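Local coordinates for methyltransferase (Streptomyces avermitilis, PDB 3GIW), which binds S-adenosyl-L-homocysteine and probably transfers methyl groups from S-adenosylmethionine to a substrate that is not yet known, at residues F172-D177 / N221-L226; A168-V173 / L196-G201; H23-Y28 / D112-V117; D46-E51 / A214-A219; R50-L55 / D266-G271. All coordinates share one frame; numbering follows the deposited sequence.

Contact 1 of 5, residues F172-D177 / N221-L226; sequences FVLDED and NMPMRL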
# COMPACT_ATOMS: atom_id res chain seq x y z
N PHE A 172 -9.03 -0.36 5.25
CA PHE A 172 -10.19 0.44 4.91
C PHE A 172 -11.33 -0.32 4.20
O PHE A 172 -12.39 0.23 3.92
CB PHE A 172 -9.79 1.70 4.10
CG PHE A 172 -8.90 2.63 4.86
CD1 PHE A 172 -9.41 3.33 5.97
CD2 PHE A 172 -7.59 2.82 4.47
CE1 PHE A 172 -8.59 4.20 6.69
CE2 PHE A 172 -6.75 3.68 5.20
CZ PHE A 172 -7.26 4.37 6.28
N VAL A 173 -11.08 -1.60 3.92
CA VAL A 173 -12.08 -2.55 3.46
C VAL A 173 -12.52 -3.37 4.70
O VAL A 173 -11.79 -4.22 5.28
CB VAL A 173 -11.53 -3.51 2.37
CG1 VAL A 173 -12.70 -4.32 1.76
CG2 VAL A 173 -10.72 -2.75 1.25
N LEU A 174 -13.77 -3.14 5.02
CA LEU A 174 -14.51 -3.83 6.04
C LEU A 174 -15.11 -5.15 5.50
O LEU A 174 -15.29 -5.35 4.26
CB LEU A 174 -15.61 -2.89 6.58
CG LEU A 174 -15.25 -1.62 7.40
CD1 LEU A 174 -15.74 -1.64 8.89
CD2 LEU A 174 -13.75 -1.21 7.35
N ASP A 175 -15.36 -6.04 6.46
CA ASP A 175 -15.59 -7.45 6.18
C ASP A 175 -16.77 -7.75 5.26
O ASP A 175 -16.72 -8.75 4.52
CB ASP A 175 -15.73 -8.22 7.49
CG ASP A 175 -14.39 -8.53 8.13
OD1 ASP A 175 -13.34 -8.49 7.44
OD2 ASP A 175 -14.40 -8.84 9.34
N GLU A 176 -17.79 -6.90 5.25
CA GLU A 176 -18.94 -7.15 4.38
C GLU A 176 -18.60 -7.18 2.88
O GLU A 176 -19.33 -7.76 2.10
CB GLU A 176 -20.09 -6.17 4.67
CG GLU A 176 -19.97 -4.82 3.99
CD GLU A 176 -20.96 -3.80 4.53
OE1 GLU A 176 -20.66 -3.19 5.59
OE2 GLU A 176 -22.03 -3.61 3.89
N ASP A 177 -17.48 -6.55 2.48
CA ASP A 177 -17.05 -6.59 1.06
C ASP A 177 -15.98 -7.66 0.75
O ASP A 177 -15.54 -7.79 -0.39
CB ASP A 177 -16.54 -5.21 0.60
CG ASP A 177 -17.65 -4.19 0.46
OD1 ASP A 177 -18.60 -4.44 -0.32
OD2 ASP A 177 -17.55 -3.16 1.17
N ASN A 221 -15.89 9.02 9.08
CA ASN A 221 -16.44 8.28 7.94
C ASN A 221 -15.42 7.43 7.18
O ASN A 221 -15.58 7.18 5.98
CB ASN A 221 -17.17 9.26 6.99
CG ASN A 221 -18.16 8.57 6.06
OD1 ASN A 221 -18.88 7.67 6.45
ND2 ASN A 221 -18.18 9.02 4.80
N MSE A 222 -14.39 6.97 7.88
CA MSE A 222 -13.39 6.07 7.31
C MSE A 222 -13.21 4.87 8.24
O MSE A 222 -12.12 4.67 8.79
CB MSE A 222 -12.04 6.79 7.16
CG MSE A 222 -12.07 7.98 6.23
SE MSE A 222 -10.45 9.06 6.25
CE MSE A 222 -10.83 9.93 8.03
N PRO A 223 -14.26 4.04 8.37
CA PRO A 223 -14.10 2.94 9.33
C PRO A 223 -13.00 1.95 8.91
O PRO A 223 -12.73 1.74 7.70
CB PRO A 223 -15.47 2.28 9.35
CG PRO A 223 -16.06 2.59 8.01
CD PRO A 223 -15.56 4.00 7.69
N MSE A 224 -12.33 1.38 9.90
CA MSE A 224 -11.23 0.47 9.70
C MSE A 224 -11.54 -0.93 10.21
O MSE A 224 -12.32 -1.11 11.15
CB MSE A 224 -10.03 0.96 10.50
CG MSE A 224 -9.55 2.32 10.10
SE MSE A 224 -7.89 2.64 10.97
CE MSE A 224 -6.80 1.53 9.87
N ARG A 225 -10.91 -1.91 9.59
CA ARG A 225 -10.89 -3.26 10.06
C ARG A 225 -9.41 -3.62 10.31
O ARG A 225 -8.67 -3.87 9.37
CB ARG A 225 -11.52 -4.23 9.07
CG ARG A 225 -11.42 -5.68 9.51
CD ARG A 225 -12.11 -5.92 10.88
NE ARG A 225 -12.48 -7.32 10.95
CZ ARG A 225 -11.72 -8.30 11.43
NH1 ARG A 225 -10.55 -8.07 11.99
NH2 ARG A 225 -12.17 -9.55 11.38
N LEU A 226 -9.01 -3.60 11.58
CA LEU A 226 -7.69 -4.03 12.02
C LEU A 226 -7.71 -5.52 12.28
O LEU A 226 -8.71 -6.06 12.78
CB LEU A 226 -7.23 -3.18 13.23
CG LEU A 226 -7.17 -1.68 12.95
CD1 LEU A 226 -6.78 -0.99 14.24
CD2 LEU A 226 -6.22 -1.29 11.79
O HOH W 1 -13.40 2.46 5.20
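Phe172 and Met224 mark where two loops come nearest, their CA atoms 4.9 Å apart, and the chain from Phe172 to Asp175 runs at 49° to that from Met222 to Arg225. A water joins the main chains, donating to Phe172 O at 2.8 Å and to Pro223 O at 2.7 Å. The side chains of Phe172 and Met224, a selenomethionine, lie side by side, with CE1 of Phe172 4.0 Å from CG of Met224. In the conformer described, SE of Met224 sits obliquely to the ring in a Met-aromatic contact. Leu174 crosses Pro223 at about a right angle, CD1 of Leu174 meeting CB of Pro223 at 4.0 Å. The polar end is a salt bridge in which Arg225 grips Asp175 side-on. NE bonds to OD2 at 2.9 Å and NH2 to the same oxygen at 3.1 Å; NH2 takes the syn lone pair, whereas NE comes from above the carboxylate plane. Arg225 NH1 also bonds to Leu226 O, and NH2 pairs with Glu231. Asp175 has a second conformer, so the salt bridge may be only partly occupied. These loops of the methyltransferase fold meet at the surface, the side chain of Val173 about 4 Å from that of Met140, which binds S-adenosyl-L-homocysteine. Segment 221-226 leaves helix 207-219 through a Schellman motif at Asn221, while Phe172 and Met222 both pack on Ser24 of helix 24-31.

Contact 2 of 5, residues A168-V173 / L196-G201; sequences AIVHFV and LAMSIG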
# COMPACT_ATOMS: atom_id res chain seq x y z
N ALA A 168 -1.01 -0.40 2.65
CA ALA A 168 -1.63 0.67 3.44
C ALA A 168 -3.05 1.00 2.95
O ALA A 168 -3.46 2.17 2.91
CB ALA A 168 -0.72 1.93 3.50
N ILE A 169 -3.80 -0.03 2.55
CA ILE A 169 -5.17 0.17 2.04
C ILE A 169 -6.21 -0.82 2.59
O ILE A 169 -7.37 -0.46 2.81
CB ILE A 169 -5.21 0.12 0.48
CG1 ILE A 169 -6.66 0.19 -0.01
CG2 ILE A 169 -4.56 -1.13 -0.04
CD1 ILE A 169 -6.80 0.58 -1.46
N VAL A 170 -5.82 -2.07 2.83
CA VAL A 170 -6.80 -3.10 3.06
C VAL A 170 -7.62 -2.92 4.35
O VAL A 170 -8.78 -3.41 4.48
CB VAL A 170 -6.13 -4.51 2.94
CG1 VAL A 170 -5.49 -4.95 4.26
CG2 VAL A 170 -7.18 -5.51 2.45
N HIS A 171 -7.05 -2.23 5.33
CA HIS A 171 -7.77 -1.99 6.59
C HIS A 171 -8.94 -1.01 6.41
O HIS A 171 -9.77 -0.87 7.31
CB HIS A 171 -6.82 -1.51 7.69
CG HIS A 171 -5.65 -0.75 7.16
ND1 HIS A 171 -4.44 -1.33 6.87
CD2 HIS A 171 -5.56 0.53 6.75
CE1 HIS A 171 -3.62 -0.41 6.40
NE2 HIS A 171 -4.28 0.73 6.31
N PHE A 172 -9.03 -0.36 5.25
CA PHE A 172 -10.19 0.44 4.91
C PHE A 172 -11.33 -0.32 4.20
O PHE A 172 -12.39 0.23 3.92
CB PHE A 172 -9.79 1.70 4.10
CG PHE A 172 -8.90 2.63 4.86
CD1 PHE A 172 -9.41 3.33 5.97
CD2 PHE A 172 -7.59 2.82 4.47
CE1 PHE A 172 -8.59 4.20 6.69
CE2 PHE A 172 -6.75 3.68 5.20
CZ PHE A 172 -7.26 4.37 6.28
N VAL A 173 -11.08 -1.60 3.92
CA VAL A 173 -12.08 -2.55 3.46
C VAL A 173 -12.52 -3.37 4.70
O VAL A 173 -11.79 -4.22 5.28
CB VAL A 173 -11.53 -3.51 2.37
CG1 VAL A 173 -12.70 -4.32 1.76
CG2 VAL A 173 -10.72 -2.75 1.25
N LEU A 196 2.36 -11.33 -4.41
CA LEU A 196 1.46 -10.47 -3.62
C LEU A 196 2.31 -9.87 -2.51
O LEU A 196 2.98 -10.59 -1.79
CB LEU A 196 0.33 -11.30 -3.04
CG LEU A 196 -0.62 -10.53 -2.10
CD1 LEU A 196 -1.37 -9.38 -2.78
CD2 LEU A 196 -1.64 -11.51 -1.46
N ALA A 197 2.26 -8.55 -2.38
CA ALA A 197 2.94 -7.80 -1.30
C ALA A 197 1.87 -6.94 -0.63
O ALA A 197 1.18 -6.17 -1.31
CB ALA A 197 4.07 -6.91 -1.83
N MSE A 198 1.79 -7.02 0.69
CA MSE A 198 0.82 -6.26 1.45
C MSE A 198 1.38 -5.71 2.75
O MSE A 198 2.21 -6.30 3.40
CB MSE A 198 -0.40 -7.12 1.82
CG MSE A 198 -1.09 -7.83 0.63
SE MSE A 198 -2.71 -8.75 1.22
CE MSE A 198 -3.76 -7.19 1.68
N SER A 199 0.81 -4.58 3.17
CA SER A 199 0.90 -4.16 4.58
C SER A 199 -0.52 -4.12 5.13
O SER A 199 -1.45 -3.57 4.47
CB SER A 199 1.66 -2.87 4.79
OG SER A 199 1.02 -1.78 4.19
N ILE A 200 -0.72 -4.66 6.33
CA ILE A 200 -2.01 -4.91 6.94
C ILE A 200 -2.06 -4.33 8.37
O ILE A 200 -1.25 -4.71 9.23
CB ILE A 200 -2.28 -6.44 6.98
CG1 ILE A 200 -2.30 -7.03 5.55
CG2 ILE A 200 -3.60 -6.80 7.68
CD1 ILE A 200 -2.26 -8.56 5.46
N GLY A 201 -3.02 -3.43 8.60
CA GLY A 201 -3.12 -2.75 9.90
C GLY A 201 -3.54 -3.72 11.01
O GLY A 201 -4.38 -4.64 10.79
O HOH W 2 -3.12 -3.00 2.49
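Two main-chain N-H groups, of Ala168 and Gly201, each bond to a side chain across this contact between the loop after strand 163-167 and strand 195-201, its neighbour in the Rossmann-like sheet. Ala168 N donates to Ser199 OG at 2.9 Å, and Ser199 OG is also hydrogen-bonded to Asn62, a residue of the S-adenosyl-L-homocysteine site. In the opposite direction, Gly201 N donates to His171 ND1 at 3.1 Å, tilted 30° from the imidazole plane in the conformer described. Water adds a third link, accepting from Val170 N at 2.9 Å and donating to Ser199 O at 2.7 Å. The apolar part centres on Val170, which meets Met198 at about a right angle. A bend at the last torsion of this selenomethionine (chi3 67°) places CE 3.8 Å from CB of Val170, while Val170 CG1 lies 4.0 Å from Ile200 CG1. An alanine in place of Ser199 would probably leave Ala168 N and Asn62 OD1 without their shared mate. His171 NE2 is hydrogen-bonded to an unidentified molecule, probably from the crystallisation liquor, so in this conformer the ring is held at both nitrogens.

Contact 3 of 5, residues H23-Y28 / D112-V117; sequences HSARIY and DNDPIV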
# COMPACT_ATOMS: atom_id res chain seq x y z
N HIS A 23 -9.52 12.79 4.19
CA HIS A 23 -9.32 11.62 3.35
C HIS A 23 -8.06 10.86 3.77
O HIS A 23 -7.03 11.47 4.03
CB HIS A 23 -9.18 11.97 1.85
CG HIS A 23 -10.42 12.56 1.22
ND1 HIS A 23 -10.94 13.79 1.55
CD2 HIS A 23 -11.19 12.08 0.22
CE1 HIS A 23 -12.01 14.03 0.81
NE2 HIS A 23 -12.18 13.01 -0.02
N SER A 24 -8.12 9.55 3.75
CA SER A 24 -7.02 8.75 4.30
C SER A 24 -5.65 9.05 3.62
O SER A 24 -4.61 9.15 4.31
CB SER A 24 -7.32 7.24 4.28
OG SER A 24 -7.53 6.75 2.99
N ALA A 25 -5.61 9.17 2.29
CA ALA A 25 -4.33 9.37 1.61
C ALA A 25 -3.71 10.70 1.99
O ALA A 25 -2.48 10.86 2.03
CB ALA A 25 -4.54 9.31 0.11
N ARG A 26 -4.56 11.70 2.19
CA ARG A 26 -4.14 13.05 2.53
C ARG A 26 -3.67 13.17 3.99
O ARG A 26 -2.71 13.89 4.28
CB ARG A 26 -5.27 14.06 2.24
CG ARG A 26 -5.79 14.00 0.78
CD ARG A 26 -7.04 14.84 0.57
NE ARG A 26 -7.84 14.31 -0.56
CZ ARG A 26 -8.94 14.92 -1.01
NH1 ARG A 26 -9.37 16.03 -0.42
NH2 ARG A 26 -9.60 14.41 -2.05
N ILE A 27 -4.35 12.47 4.90
CA ILE A 27 -3.84 12.39 6.29
C ILE A 27 -2.45 11.76 6.30
O ILE A 27 -1.53 12.26 6.98
CB ILE A 27 -4.80 11.54 7.18
CG1 ILE A 27 -6.15 12.25 7.36
CG2 ILE A 27 -4.15 11.22 8.54
CD1 ILE A 27 -7.26 11.35 7.92
N TYR A 28 -2.28 10.67 5.56
CA TYR A 28 -0.99 9.98 5.52
C TYR A 28 0.09 10.96 5.00
O TYR A 28 1.19 11.10 5.60
CB TYR A 28 -1.12 8.76 4.62
CG TYR A 28 0.10 7.89 4.45
CD1 TYR A 28 0.98 8.10 3.42
CD2 TYR A 28 0.32 6.79 5.27
CE1 TYR A 28 2.08 7.27 3.24
CE2 TYR A 28 1.39 5.95 5.08
CZ TYR A 28 2.26 6.19 4.07
OH TYR A 28 3.32 5.30 3.91
N ASP A 112 -5.91 4.36 -7.80
CA ASP A 112 -6.50 4.91 -6.57
C ASP A 112 -7.92 5.40 -6.87
O ASP A 112 -8.30 5.54 -8.04
CB ASP A 112 -5.64 6.07 -5.97
CG ASP A 112 -5.78 6.21 -4.45
OD1 ASP A 112 -6.74 6.81 -3.95
OD2 ASP A 112 -4.89 5.74 -3.71
N ASN A 113 -8.69 5.59 -5.80
CA ASN A 113 -10.02 6.16 -5.95
C ASN A 113 -10.18 7.57 -5.37
O ASN A 113 -11.25 8.15 -5.50
CB ASN A 113 -11.11 5.20 -5.43
CG ASN A 113 -11.11 5.03 -3.96
OD1 ASN A 113 -10.21 5.46 -3.25
ND2 ASN A 113 -12.15 4.35 -3.46
N ASP A 114 -9.15 8.13 -4.74
CA ASP A 114 -9.21 9.51 -4.24
C ASP A 114 -8.97 10.44 -5.43
O ASP A 114 -7.90 10.38 -6.03
CB ASP A 114 -8.18 9.72 -3.15
CG ASP A 114 -8.24 11.10 -2.53
OD1 ASP A 114 -8.69 12.00 -3.26
OD2 ASP A 114 -7.85 11.25 -1.35
N PRO A 115 -9.96 11.29 -5.80
CA PRO A 115 -9.76 12.22 -6.92
C PRO A 115 -8.48 13.10 -6.87
O PRO A 115 -8.02 13.53 -7.93
CB PRO A 115 -11.02 13.09 -6.88
CG PRO A 115 -12.02 12.23 -6.21
CD PRO A 115 -11.31 11.44 -5.22
N ILE A 116 -7.92 13.39 -5.70
CA ILE A 116 -6.69 14.20 -5.65
C ILE A 116 -5.50 13.49 -6.34
O ILE A 116 -4.60 14.12 -6.92
CB ILE A 116 -6.31 14.57 -4.19
CG1 ILE A 116 -5.38 15.79 -4.17
CG2 ILE A 116 -5.67 13.37 -3.43
CD1 ILE A 116 -5.09 16.33 -2.76
N VAL A 117 -5.49 12.15 -6.31
CA VAL A 117 -4.37 11.42 -6.92
C VAL A 117 -4.32 11.69 -8.44
O VAL A 117 -3.26 11.94 -9.03
CB VAL A 117 -4.35 9.90 -6.55
CG1 VAL A 117 -3.12 9.20 -7.18
CG2 VAL A 117 -4.34 9.76 -5.02
O HOH W 3 -7.78 9.09 0.31
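Arg26 lays one face of its guanidinium over CD1 of Ile116, and its NE lies 3.7 Å from Ile116 CG2, while its other face is covered by the ring of His23, whose ND1 stands over the centre. The contact joins helix 24-31 to the turn after strand 107-112, the second strand of a Rossmann-like methyltransferase fold. The acidic residue closing that strand, Asp112, is one of those seen to bind S-adenosyl-L-homocysteine, as is Tyr28. Two bonds make the salt bridge, one to each carboxylate oxygen: Arg26 NH2 reaches Asp114 OD1 at 2.8 Å in an almost straight line (179°), and NE reaches OD2 at 3.2 Å on its syn lone pair. Arg26 extends from CG to NE to make this reach, and its NH2 also bonds to Ile17 O. Asp114 is at the same time the N-cap of helix 115-119, for its OD1 accepts from Ile116 N at 2.9 Å, from above the carboxylate plane. Asp114 is itself held by an Asx turn: its N donates to Asp112 OD1 at 2.9 Å. Finally, a water accepts from Ala25 N at 2.9 Å and donates to Asp114 OD2 at 2.7 Å.

Contact 4 of 5, residues D46-E51 / A214-A219; sequences DAMSRE and AREYAA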
# COMPACT_ATOMS: atom_id res chain seq x y z
N ASP A 46 -3.68 15.50 13.51
CA ASP A 46 -3.30 16.05 14.82
C ASP A 46 -4.09 15.38 15.96
O ASP A 46 -3.51 15.06 17.00
CB ASP A 46 -3.45 17.57 14.84
CG ASP A 46 -2.41 18.29 14.02
OD1 ASP A 46 -1.42 17.67 13.59
OD2 ASP A 46 -2.57 19.52 13.84
N ALA A 47 -5.38 15.16 15.77
CA ALA A 47 -6.20 14.45 16.77
C ALA A 47 -5.68 13.02 16.97
O ALA A 47 -5.64 12.50 18.09
CB ALA A 47 -7.69 14.43 16.37
N MSE A 48 -5.31 12.36 15.87
CA MSE A 48 -4.84 10.98 15.97
C MSE A 48 -3.48 10.86 16.64
O MSE A 48 -3.24 9.95 17.44
CB MSE A 48 -4.79 10.38 14.59
CG MSE A 48 -6.15 10.26 13.97
SE MSE A 48 -6.04 9.90 12.04
CE MSE A 48 -7.95 9.74 11.77
N SER A 49 -2.57 11.79 16.32
CA SER A 49 -1.25 11.82 16.97
C SER A 49 -1.36 12.12 18.49
O SER A 49 -0.50 11.67 19.25
CB SER A 49 -0.32 12.84 16.30
OG SER A 49 0.01 12.44 14.98
N ARG A 50 -2.40 12.86 18.91
CA ARG A 50 -2.62 13.09 20.33
C ARG A 50 -2.95 11.77 21.04
O ARG A 50 -2.54 11.54 22.18
CB ARG A 50 -3.71 14.15 20.58
CG ARG A 50 -3.24 15.59 20.36
CD ARG A 50 -4.41 16.59 20.46
NE ARG A 50 -3.97 17.95 20.17
CZ ARG A 50 -4.79 18.99 20.15
NH1 ARG A 50 -6.09 18.82 20.38
NH2 ARG A 50 -4.31 20.22 19.90
N GLU A 51 -3.71 10.91 20.37
CA GLU A 51 -4.05 9.58 20.91
C GLU A 51 -2.87 8.61 20.84
O GLU A 51 -2.69 7.78 21.74
CB GLU A 51 -5.25 8.98 20.16
CG GLU A 51 -6.53 9.80 20.29
CD GLU A 51 -7.11 9.82 21.69
OE1 GLU A 51 -6.79 8.94 22.51
OE2 GLU A 51 -7.93 10.72 21.97
N ALA A 214 -8.23 4.22 15.47
CA ALA A 214 -9.23 3.63 14.56
C ALA A 214 -10.59 4.27 14.77
O ALA A 214 -11.33 4.51 13.80
CB ALA A 214 -9.28 2.12 14.76
N ARG A 215 -10.95 4.56 16.02
CA ARG A 215 -12.22 5.20 16.30
C ARG A 215 -12.26 6.66 15.82
O ARG A 215 -13.35 7.12 15.42
CB ARG A 215 -12.62 5.02 17.76
CG ARG A 215 -12.83 3.51 18.08
CD ARG A 215 -13.45 3.23 19.42
NE ARG A 215 -12.58 3.45 20.57
CZ ARG A 215 -11.70 2.56 21.05
NH1 ARG A 215 -11.47 1.40 20.43
NH2 ARG A 215 -11.02 2.86 22.14
N GLU A 216 -11.12 7.35 15.78
CA GLU A 216 -11.07 8.68 15.15
C GLU A 216 -11.31 8.59 13.64
O GLU A 216 -12.00 9.43 13.06
CB GLU A 216 -9.72 9.35 15.43
CG GLU A 216 -9.42 9.68 16.89
CD GLU A 216 -10.33 10.73 17.49
OE1 GLU A 216 -10.76 11.62 16.75
OE2 GLU A 216 -10.63 10.63 18.71
N TYR A 217 -10.73 7.59 12.98
CA TYR A 217 -11.08 7.34 11.55
C TYR A 217 -12.56 7.04 11.32
O TYR A 217 -13.17 7.65 10.44
CB TYR A 217 -10.23 6.19 10.98
CG TYR A 217 -8.83 6.54 10.52
CD1 TYR A 217 -8.59 7.01 9.22
CD2 TYR A 217 -7.75 6.31 11.34
CE1 TYR A 217 -7.30 7.31 8.78
CE2 TYR A 217 -6.46 6.57 10.90
CZ TYR A 217 -6.24 7.11 9.63
OH TYR A 217 -4.94 7.35 9.19
N ALA A 218 -13.14 6.15 12.12
CA ALA A 218 -14.58 5.84 12.01
C ALA A 218 -15.44 7.08 12.24
O ALA A 218 -16.43 7.26 11.53
CB ALA A 218 -14.98 4.71 12.96
N ALA A 219 -15.04 7.96 13.17
CA ALA A 219 -15.81 9.17 13.47
C ALA A 219 -15.82 10.15 12.30
O ALA A 219 -16.73 11.01 12.18
CB ALA A 219 -15.26 9.84 14.71
O HOH W 4 -9.44 12.19 20.49
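A Met-aromatic contact between Met48 and Tyr217 lies at the heart of an antiparallel helix pair, the two short segments running at 157° with their axes 9.9 Å apart. Met48, a selenomethionine, reaches across with its chain extended beyond CG and meets the tyrosine at about a right angle. Its CE stands 3.4 Å from the centroid of the Tyr217 ring, only 10° off the normal, a CH-pi contact over the face; SE of Met48 lies 3.5 Å from CE2 of Tyr217. Helices 39-51 and 207-219 lie outside the sheet of the Rossmann-like fold, near the S-adenosyl-L-homocysteine site: the side chains of Tyr217 and Tyr28 are about 6 Å apart. An alanine in place of Tyr217 would probably open a gap beneath Met48 and set its CE free to turn. Further along, Met48 CG packs at 4.0 Å on Glu216 CB as the two side chains slide past each other. Glu51 OE2 and Glu216 OE2 approach to 4.2 Å; one water donates to both, and Arg212 and Arg220 pair with Glu51 and Glu216 respectively.

Contact 5 of 5, residues R50-L55 / D266-G271; sequences REWPAL and DIAMYG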
# COMPACT_ATOMS: atom_id res chain seq x y z
N ARG A 50 -2.40 12.86 18.91
CA ARG A 50 -2.62 13.09 20.33
C ARG A 50 -2.95 11.77 21.04
O ARG A 50 -2.54 11.54 22.18
CB ARG A 50 -3.71 14.15 20.58
CG ARG A 50 -3.24 15.59 20.36
CD ARG A 50 -4.41 16.59 20.46
NE ARG A 50 -3.97 17.95 20.17
CZ ARG A 50 -4.79 18.99 20.15
NH1 ARG A 50 -6.09 18.82 20.38
NH2 ARG A 50 -4.31 20.22 19.90
N GLU A 51 -3.71 10.91 20.37
CA GLU A 51 -4.05 9.58 20.91
C GLU A 51 -2.87 8.61 20.84
O GLU A 51 -2.69 7.78 21.74
CB GLU A 51 -5.25 8.98 20.16
CG GLU A 51 -6.53 9.80 20.29
CD GLU A 51 -7.11 9.82 21.69
OE1 GLU A 51 -6.79 8.94 22.51
OE2 GLU A 51 -7.93 10.72 21.97
N TRP A 52 -2.06 8.71 19.78
CA TRP A 52 -0.96 7.78 19.56
C TRP A 52 0.23 8.55 19.01
O TRP A 52 0.36 8.75 17.79
CB TRP A 52 -1.37 6.66 18.59
CG TRP A 52 -0.40 5.53 18.47
CD1 TRP A 52 0.40 5.00 19.44
CD2 TRP A 52 -0.14 4.77 17.29
NE1 TRP A 52 1.11 3.95 18.95
CE2 TRP A 52 0.82 3.79 17.62
CE3 TRP A 52 -0.62 4.84 15.99
CZ2 TRP A 52 1.29 2.86 16.68
CZ3 TRP A 52 -0.13 3.95 15.04
CH2 TRP A 52 0.81 2.96 15.40
N PRO A 53 1.10 9.01 19.91
CA PRO A 53 2.27 9.79 19.48
C PRO A 53 3.16 9.14 18.43
O PRO A 53 3.80 9.87 17.64
CB PRO A 53 3.02 10.09 20.78
CG PRO A 53 1.88 10.12 21.82
CD PRO A 53 0.95 9.01 21.39
N ALA A 54 3.18 7.81 18.39
CA ALA A 54 3.96 7.08 17.38
C ALA A 54 3.37 7.08 15.98
O ALA A 54 4.01 6.53 15.06
CB ALA A 54 4.24 5.61 17.82
N LEU A 55 2.20 7.68 15.78
CA LEU A 55 1.59 7.66 14.44
C LEU A 55 2.59 7.98 13.29
O LEU A 55 2.62 7.27 12.27
CB LEU A 55 0.30 8.51 14.37
CG LEU A 55 -0.45 8.45 13.05
CD1 LEU A 55 -1.01 7.07 12.79
CD2 LEU A 55 -1.54 9.53 13.03
N ASP A 266 5.15 0.90 18.64
CA ASP A 266 5.15 2.07 17.73
C ASP A 266 4.81 1.72 16.27
O ASP A 266 4.81 2.61 15.43
CB ASP A 266 6.52 2.79 17.77
CG ASP A 266 6.88 3.29 19.15
OD1 ASP A 266 5.97 3.63 19.93
OD2 ASP A 266 8.11 3.32 19.45
N ILE A 267 4.54 0.45 15.98
CA ILE A 267 4.34 -0.04 14.61
C ILE A 267 3.04 -0.86 14.60
O ILE A 267 2.92 -1.84 15.34
CB ILE A 267 5.57 -0.92 14.16
CG1 ILE A 267 6.86 -0.11 14.15
CG2 ILE A 267 5.30 -1.60 12.78
CD1 ILE A 267 6.88 1.05 13.14
N ALA A 268 2.09 -0.48 13.76
CA ALA A 268 0.78 -1.14 13.71
C ALA A 268 0.49 -1.71 12.32
O ALA A 268 -0.68 -1.78 11.91
CB ALA A 268 -0.37 -0.17 14.17
N MSE A 269 1.54 -2.09 11.57
CA MSE A 269 1.41 -2.76 10.28
C MSE A 269 2.17 -4.05 10.29
O MSE A 269 3.35 -4.06 10.64
CB MSE A 269 2.03 -2.00 9.10
CG MSE A 269 1.39 -0.83 8.63
SE MSE A 269 -0.39 -1.02 7.91
CE MSE A 269 -0.34 0.77 7.26
N TYR A 270 1.53 -5.12 9.86
CA TYR A 270 2.21 -6.31 9.37
C TYR A 270 2.60 -6.11 7.92
O TYR A 270 1.87 -5.46 7.16
CB TYR A 270 1.31 -7.54 9.45
CG TYR A 270 1.04 -8.05 10.84
CD1 TYR A 270 2.06 -8.51 11.65
CD2 TYR A 270 -0.26 -8.10 11.33
CE1 TYR A 270 1.80 -9.01 12.91
CE2 TYR A 270 -0.53 -8.59 12.61
CZ TYR A 270 0.51 -9.03 13.40
OH TYR A 270 0.32 -9.54 14.68
N GLY A 271 3.72 -6.67 7.51
CA GLY A 271 4.12 -6.73 6.11
C GLY A 271 4.49 -8.14 5.69
O GLY A 271 4.93 -8.94 6.50
O HOH W 5 3.34 3.65 20.89
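Trp52 sets the benzene end of its indole against the backbone of Asp266 and the methyl of Ala268, CH2 of Trp52 lying 3.6 Å from Ala268 CB and CZ2 3.7 Å from Asp266 C. The tryptophan opens a type I beta turn, Trp52 to Leu55, that links helix 39-51 to helix 55-75; segment 266-271 leads into strand 269-275, an antiparallel strand of the 3-2-1-4-5-7-6 sheet characteristic of class I methyltransferases. From the same turn Ala54 puts CB 3.4 Å from Asp266 OD1. That methyl also stands over one face of the indole, offset toward the rim. Trp52 has CG anti to its backbone N (chi1 -170°), which places CG on the side of residues 266-268. A water accepts from Trp52 NE1 at 3.0 Å and sits 2.8 Å from Asp266 OD1, to which it can donate. Further out, Arg263 forms a salt bridge with Asp266, while Glu209, Val210 and Val213 of helix 207-219 pack on the indole. His58 meets the Trp52 ring and takes a hydrogen bond from Ala268 N. Asp266 O, buried by the contact, has no polar partner in the model; Trp52 CZ2 lies 3.7 Å from it.

In the fold
Along the chain, contact 3 opens first, at residue 23, and closes before contacts 1 and 2 open. These two start from one loop, after strand 163-167, and share Phe172 and Val173, while contacts 4 and 5 both start from helix 39-51; centres within each pair are 11 Å apart. Contacts 2 and 5 reach neighbouring strands of one sheet, 195-201 and 269-275, with Ile200 N probably hydrogen-bonded to Tyr270 O. Contact 3, its centre 15 to 19 Å from those of the others, ties helix 24-31 to the turn after strand 107-112. Contacts 3, 4 and 5 join the N-terminal helices to later parts of the chain, and all five lie near residues seen to bind S-adenosyl-L-homocysteine.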